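Local coordinates for protein flagellin (Burkholderia pseudomallei, PDB 4CFI) that probably polymerises into the filament of the bacterial flagellum, as flagellins do, and carries epitopes that the immune system recognises, at residues Leu43-Val47 with Leu222-Thr226; Gly113-Ile119 with Glu134-Val140. Residue numbers count along the deposited sequence, not the author numbering.

Interaction 1: residues Leu43-Val47 with Leu222-Thr226; sequences LQQEV and LDIST
Segment 43-47 is one regular turn of helix 37-60, closed by V47 N to L43 O at 3.1 Å; irregular segment 222-226 passes it, Q44 and I224 making the closest CA approach, 5.7 Å. L222, extended (phi/psi -72/140), offers its carbonyl: Q44 NE2 donates to L222 O at 3.2 Å. D223 stays extended and, with chi1 t, turns OD1 back to accept from S225 N at 2.9 Å, an Asx turn, and from S225 OG at 2.7 Å. At I224 the backbone bends (-99/12) and its N donates to Q44 OE1 at 2.9 Å. The Q44 amide (chi1 t, chi2 p) thus bonds two backbone groups of the connection between helices 197-213 and 227-257, joining helix 37-60 to the chain's return into the helical part of flagellin. I224, chi1 p, sends CD1 to V47 CG2 at 3.4 Å and L43 CB at 3.9 Å, while L26 and A30 of helix 2-31 also touch its side chain. T226 takes the N-cap of helix 227-257, OG1 accepting from G229 N.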
loop_
_atom_site.group_PDB
_atom_site.type_symbol
_atom_site.label_atom_id
_atom_site.label_comp_id
_atom_site.label_asym_id
_atom_site.label_seq_id
_atom_site.Cartn_x
_atom_site.Cartn_y
_atom_site.Cartn_z
ATOM N N LEU A 43 -19.857 6.854 1.474
ATOM C CA LEU A 43 -18.401 6.985 1.575
ATOM C C LEU A 43 -17.707 6.610 0.268
ATOM O O LEU A 43 -16.792 7.312 -0.196
ATOM C CB LEU A 43 -17.860 6.177 2.759
ATOM C CG LEU A 43 -18.230 6.781 4.117
ATOM C CD1 LEU A 43 -18.034 5.774 5.239
ATOM C CD2 LEU A 43 -17.467 8.070 4.397
ATOM N N GLN A 44 -18.159 5.545 -0.378
ATOM C CA GLN A 44 -17.537 5.134 -1.626
ATOM C C GLN A 44 -17.820 6.122 -2.760
ATOM O O GLN A 44 -16.955 6.342 -3.610
ATOM C CB GLN A 44 -17.905 3.703 -2.017
ATOM C CG GLN A 44 -17.357 3.248 -3.362
ATOM C CD GLN A 44 -15.836 3.319 -3.480
ATOM O OE1 GLN A 44 -15.115 3.333 -2.485
ATOM N NE2 GLN A 44 -15.345 3.323 -4.703
ATOM N N GLN A 45 -19.008 6.718 -2.780
ATOM C CA GLN A 45 -19.282 7.790 -3.733
ATOM C C GLN A 45 -18.257 8.923 -3.589
ATOM O O GLN A 45 -17.780 9.473 -4.598
ATOM C CB GLN A 45 -20.705 8.340 -3.549
ATOM C CG GLN A 45 -21.030 9.500 -4.471
ATOM C CD GLN A 45 -22.456 9.982 -4.314
ATOM O OE1 GLN A 45 -23.397 9.198 -4.445
ATOM N NE2 GLN A 45 -22.630 11.273 -4.021
ATOM N N GLU A 46 -17.934 9.302 -2.354
ATOM C CA GLU A 46 -16.933 10.353 -2.140
ATOM C C GLU A 46 -15.557 9.931 -2.697
ATOM O O GLU A 46 -14.861 10.737 -3.314
ATOM C CB GLU A 46 -16.827 10.755 -0.660
ATOM C CG GLU A 46 -18.081 11.381 -0.070
ATOM C CD GLU A 46 -18.531 12.657 -0.784
ATOM O OE1 GLU A 46 -17.696 13.507 -1.178
ATOM O OE2 GLU A 46 -19.766 12.848 -0.906
ATOM N N VAL A 47 -15.201 8.660 -2.519
ATOM C CA VAL A 47 -13.954 8.150 -3.088
ATOM C C VAL A 47 -14.007 8.226 -4.602
ATOM O O VAL A 47 -13.053 8.673 -5.222
ATOM C CB VAL A 47 -13.641 6.715 -2.601
ATOM C CG1 VAL A 47 -12.500 6.100 -3.395
ATOM C CG2 VAL A 47 -13.309 6.737 -1.120
ATOM N N LEU A 222 -9.917 1.317 -6.122
ATOM C CA LEU A 222 -10.199 1.323 -4.697
ATOM C C LEU A 222 -11.687 1.362 -4.406
ATOM O O LEU A 222 -12.457 2.069 -5.059
ATOM C CB LEU A 222 -9.515 2.498 -4.016
ATOM C CG LEU A 222 -7.979 2.431 -4.056
ATOM C CD1 LEU A 222 -7.394 3.670 -3.411
ATOM C CD2 LEU A 222 -7.467 1.159 -3.381
ATOM N N ASP A 223 -12.078 0.599 -3.391
ATOM C CA ASP A 223 -13.466 0.581 -2.935
ATOM C C ASP A 223 -13.454 0.399 -1.425
ATOM O O ASP A 223 -12.980 -0.629 -0.932
ATOM C CB ASP A 223 -14.252 -0.518 -3.668
ATOM C CG ASP A 223 -15.714 -0.533 -3.303
ATOM O OD1 ASP A 223 -16.003 -0.370 -2.133
ATOM O OD2 ASP A 223 -16.573 -0.688 -4.191
ATOM N N ILE A 224 -13.960 1.403 -0.710
ATOM C CA ILE A 224 -13.890 1.437 0.758
ATOM C C ILE A 224 -15.184 0.977 1.424
ATOM O O ILE A 224 -15.348 1.122 2.627
ATOM C CB ILE A 224 -13.443 2.828 1.302
ATOM C CG1 ILE A 224 -14.500 3.913 1.028
ATOM C CG2 ILE A 224 -12.090 3.188 0.700
ATOM C CD1 ILE A 224 -14.231 5.227 1.728
ATOM N N SER A 225 -16.084 0.393 0.637
ATOM C CA SER A 225 -17.383 -0.014 1.136
ATOM C C SER A 225 -17.334 -1.323 1.917
ATOM O O SER A 225 -18.371 -1.755 2.413
ATOM C CB SER A 225 -18.405 -0.114 -0.015
ATOM O OG SER A 225 -18.175 -1.230 -0.840
ATOM N N THR A 226 -16.163 -1.968 1.974
ATOM C CA THR A 226 -15.938 -3.112 2.847
ATOM C C THR A 226 -14.696 -2.820 3.668
ATOM O O THR A 226 -13.843 -2.012 3.267
ATOM C CB THR A 226 -15.700 -4.417 2.083
ATOM O OG1 THR A 226 -14.467 -4.327 1.352
ATOM C CG2 THR A 226 -16.856 -4.727 1.153
#

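Interaction 2: residues Gly113-Ile119 with Glu134-Val140; sequences GTIKVAI and ETTQINV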
loop_
_atom_site.group_PDB
_atom_site.type_symbol
_atom_site.label_atom_id
_atom_site.label_comp_id
_atom_site.label_asym_id
_atom_site.label_seq_id
_atom_site.Cartn_x
_atom_site.Cartn_y
_atom_site.Cartn_z
ATOM N N GLY A 113 -2.653 -7.646 10.043
ATOM C CA GLY A 113 -3.739 -8.286 10.782
ATOM C C GLY A 113 -3.180 -9.126 11.907
ATOM O O GLY A 113 -1.979 -9.383 11.946
ATOM N N THR A 114 -4.070 -9.541 12.803
ATOM C CA THR A 114 -3.742 -10.368 13.938
ATOM C C THR A 114 -4.661 -11.590 13.926
ATOM O O THR A 114 -5.884 -11.467 13.800
ATOM C CB THR A 114 -3.936 -9.566 15.232
ATOM O OG1 THR A 114 -3.050 -8.447 15.206
ATOM C CG2 THR A 114 -3.673 -10.414 16.472
ATOM N N ILE A 115 -4.049 -12.761 14.058
ATOM C CA ILE A 115 -4.739 -14.056 13.969
ATOM C C ILE A 115 -4.747 -14.699 15.352
ATOM O O ILE A 115 -3.691 -14.823 15.989
ATOM C CB ILE A 115 -4.031 -15.031 12.986
ATOM C CG1 ILE A 115 -3.761 -14.347 11.633
ATOM C CG2 ILE A 115 -4.807 -16.330 12.852
ATOM C CD1 ILE A 115 -2.768 -15.094 10.770
ATOM N N LYS A 116 -5.926 -15.111 15.831
ATOM C CA LYS A 116 -6.011 -15.872 17.084
ATOM C C LYS A 116 -5.646 -17.329 16.816
ATOM O O LYS A 116 -6.206 -17.952 15.926
ATOM C CB LYS A 116 -7.417 -15.765 17.710
ATOM C CG LYS A 116 -7.578 -16.585 18.986
ATOM C CD LYS A 116 -9.000 -16.595 19.515
ATOM C CE LYS A 116 -9.093 -17.359 20.823
ATOM N NZ LYS A 116 -10.474 -17.360 21.376
ATOM N N VAL A 117 -4.715 -17.855 17.602
ATOM C CA VAL A 117 -4.139 -19.187 17.425
ATOM C C VAL A 117 -3.992 -19.868 18.788
ATOM O O VAL A 117 -4.288 -19.279 19.822
ATOM C CB VAL A 117 -2.753 -19.133 16.727
ATOM C CG1 VAL A 117 -2.886 -18.496 15.356
ATOM C CG2 VAL A 117 -1.708 -18.424 17.582
ATOM N N ALA A 118 -3.541 -21.119 18.774
ATOM C CA ALA A 118 -3.297 -21.887 19.999
ATOM C C ALA A 118 -2.154 -22.856 19.743
ATOM O O ALA A 118 -2.378 -23.993 19.314
ATOM C CB ALA A 118 -4.554 -22.632 20.454
ATOM N N ILE A 119 -0.923 -22.387 19.951
ATOM C CA ILE A 119 0.277 -23.138 19.620
ATOM C C ILE A 119 1.318 -23.040 20.721
ATOM O O ILE A 119 1.289 -22.114 21.543
ATOM C CB ILE A 119 0.897 -22.696 18.263
ATOM C CG1 ILE A 119 1.378 -21.247 18.320
ATOM C CG2 ILE A 119 -0.082 -22.942 17.112
ATOM C CD1 ILE A 119 1.950 -20.704 17.019
ATOM N N GLU A 134 2.082 -20.638 25.953
ATOM C CA GLU A 134 1.202 -20.742 24.775
ATOM C C GLU A 134 1.214 -19.417 24.001
ATOM O O GLU A 134 1.101 -18.328 24.588
ATOM C CB GLU A 134 -0.233 -21.082 25.185
ATOM C CG GLU A 134 -1.173 -21.365 24.019
ATOM C CD GLU A 134 -2.611 -21.674 24.417
ATOM O OE1 GLU A 134 -2.898 -21.649 25.631
ATOM O OE2 GLU A 134 -3.448 -21.955 23.506
ATOM N N THR A 135 1.378 -19.523 22.687
ATOM C CA THR A 135 1.136 -18.406 21.794
ATOM C C THR A 135 -0.336 -18.401 21.418
ATOM O O THR A 135 -0.848 -19.403 20.914
ATOM C CB THR A 135 2.012 -18.507 20.536
ATOM O OG1 THR A 135 3.397 -18.451 20.923
ATOM C CG2 THR A 135 1.712 -17.409 19.541
ATOM N N THR A 136 -0.997 -17.277 21.655
ATOM C CA THR A 136 -2.440 -17.136 21.497
ATOM C C THR A 136 -2.845 -16.146 20.393
ATOM O O THR A 136 -4.010 -16.140 19.970
ATOM C CB THR A 136 -3.120 -16.726 22.806
ATOM O OG1 THR A 136 -2.545 -15.488 23.236
ATOM C CG2 THR A 136 -2.912 -17.812 23.894
ATOM N N GLN A 137 -1.914 -15.316 19.914
ATOM C CA GLN A 137 -2.150 -14.449 18.751
ATOM C C GLN A 137 -0.870 -14.355 17.958
ATOM O O GLN A 137 0.216 -14.425 18.533
ATOM C CB GLN A 137 -2.567 -13.015 19.158
ATOM C CG GLN A 137 -3.737 -12.959 20.123
ATOM C CD GLN A 137 -4.124 -11.570 20.547
ATOM O OE1 GLN A 137 -3.507 -10.597 20.168
ATOM N NE2 GLN A 137 -5.154 -11.486 21.374
ATOM N N ILE A 138 -1.008 -14.153 16.643
ATOM C CA ILE A 138 0.127 -13.826 15.792
ATOM C C ILE A 138 -0.205 -12.560 15.019
ATOM O O ILE A 138 -1.201 -12.499 14.297
ATOM C CB ILE A 138 0.481 -14.965 14.812
ATOM C CG1 ILE A 138 0.821 -16.237 15.598
ATOM C CG2 ILE A 138 1.622 -14.533 13.887
ATOM C CD1 ILE A 138 0.931 -17.471 14.703
ATOM N N ASN A 139 0.646 -11.553 15.160
ATOM C CA ASN A 139 0.580 -10.331 14.374
ATOM C C ASN A 139 1.433 -10.505 13.140
ATOM O O ASN A 139 2.592 -10.889 13.244
ATOM C CB ASN A 139 1.100 -9.163 15.188
ATOM C CG ASN A 139 0.398 -9.062 16.529
ATOM O OD1 ASN A 139 -0.818 -8.844 16.605
ATOM N ND2 ASN A 139 1.157 -9.229 17.595
ATOM N N VAL A 140 0.850 -10.233 11.975
ATOM C CA VAL A 140 1.530 -10.370 10.687
ATOM C C VAL A 140 1.902 -8.969 10.193
ATOM O O VAL A 140 1.030 -8.117 10.004
ATOM C CB VAL A 140 0.625 -11.087 9.672
ATOM C CG1 VAL A 140 1.345 -11.274 8.331
ATOM C CG2 VAL A 140 0.167 -12.429 10.222
HETATM O O HOH W 1 -5.074 -19.938 22.433
#
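Apolar side chains of I115, I119, I138 and V140 gather on one face of the strand pair. I119 CD1 lies 4.1 Å from I138 CD1, and I115 CD1 4.0 Å from V140 CG2, while V117 CG2 reaches I138 CG1 at 3.9 Å. Helix 197-213 meets I115 and V140 on this face; helix 160-167 meets I119 and I138. Between the strands, I115 and I138 form a hydrogen-bonded pair, I115 N to I138 O at 2.9 Å and I138 N to I115 O at 2.8 Å. Between the K116-Q137 and I119-T135 pairs the register slips by one, V117 and A118 lying opposite the single residue T136. V117 N bonds T136 O at 3.0 Å. Beyond it, T135 N donates to I119 O at 2.8 Å. On the other face T114 OG1 donates to N139 OD1 at 2.7 Å, and K116 forms a salt bridge with D199. At the margin, one water donates to V117 O and E134 OE2. The whole is an antiparallel pair with a beta bulge, part of the three-stranded sheet of the flagellin D2 region.

In the fold
Interaction 1 and interaction 2 belong to different parts of the chain, with centres 30 Å apart and nearest atoms about 14 Å apart, and they do not touch. Interaction 1 brings together helix 37-60 and the connection leading into helix 227-257, two pieces 175 residues apart in sequence. Within that long excursion come both strands of interaction 2, 111-119 and 135-142, which are close in sequence and share a sheet with strand 148-152. The chain therefore leaves the helical region, builds the sheet and helices 160-167 and 197-213, then returns to the helices through 222-226. This is consistent with flagellin architecture, in which an inserted D2 domain interrupts a helical D1 core.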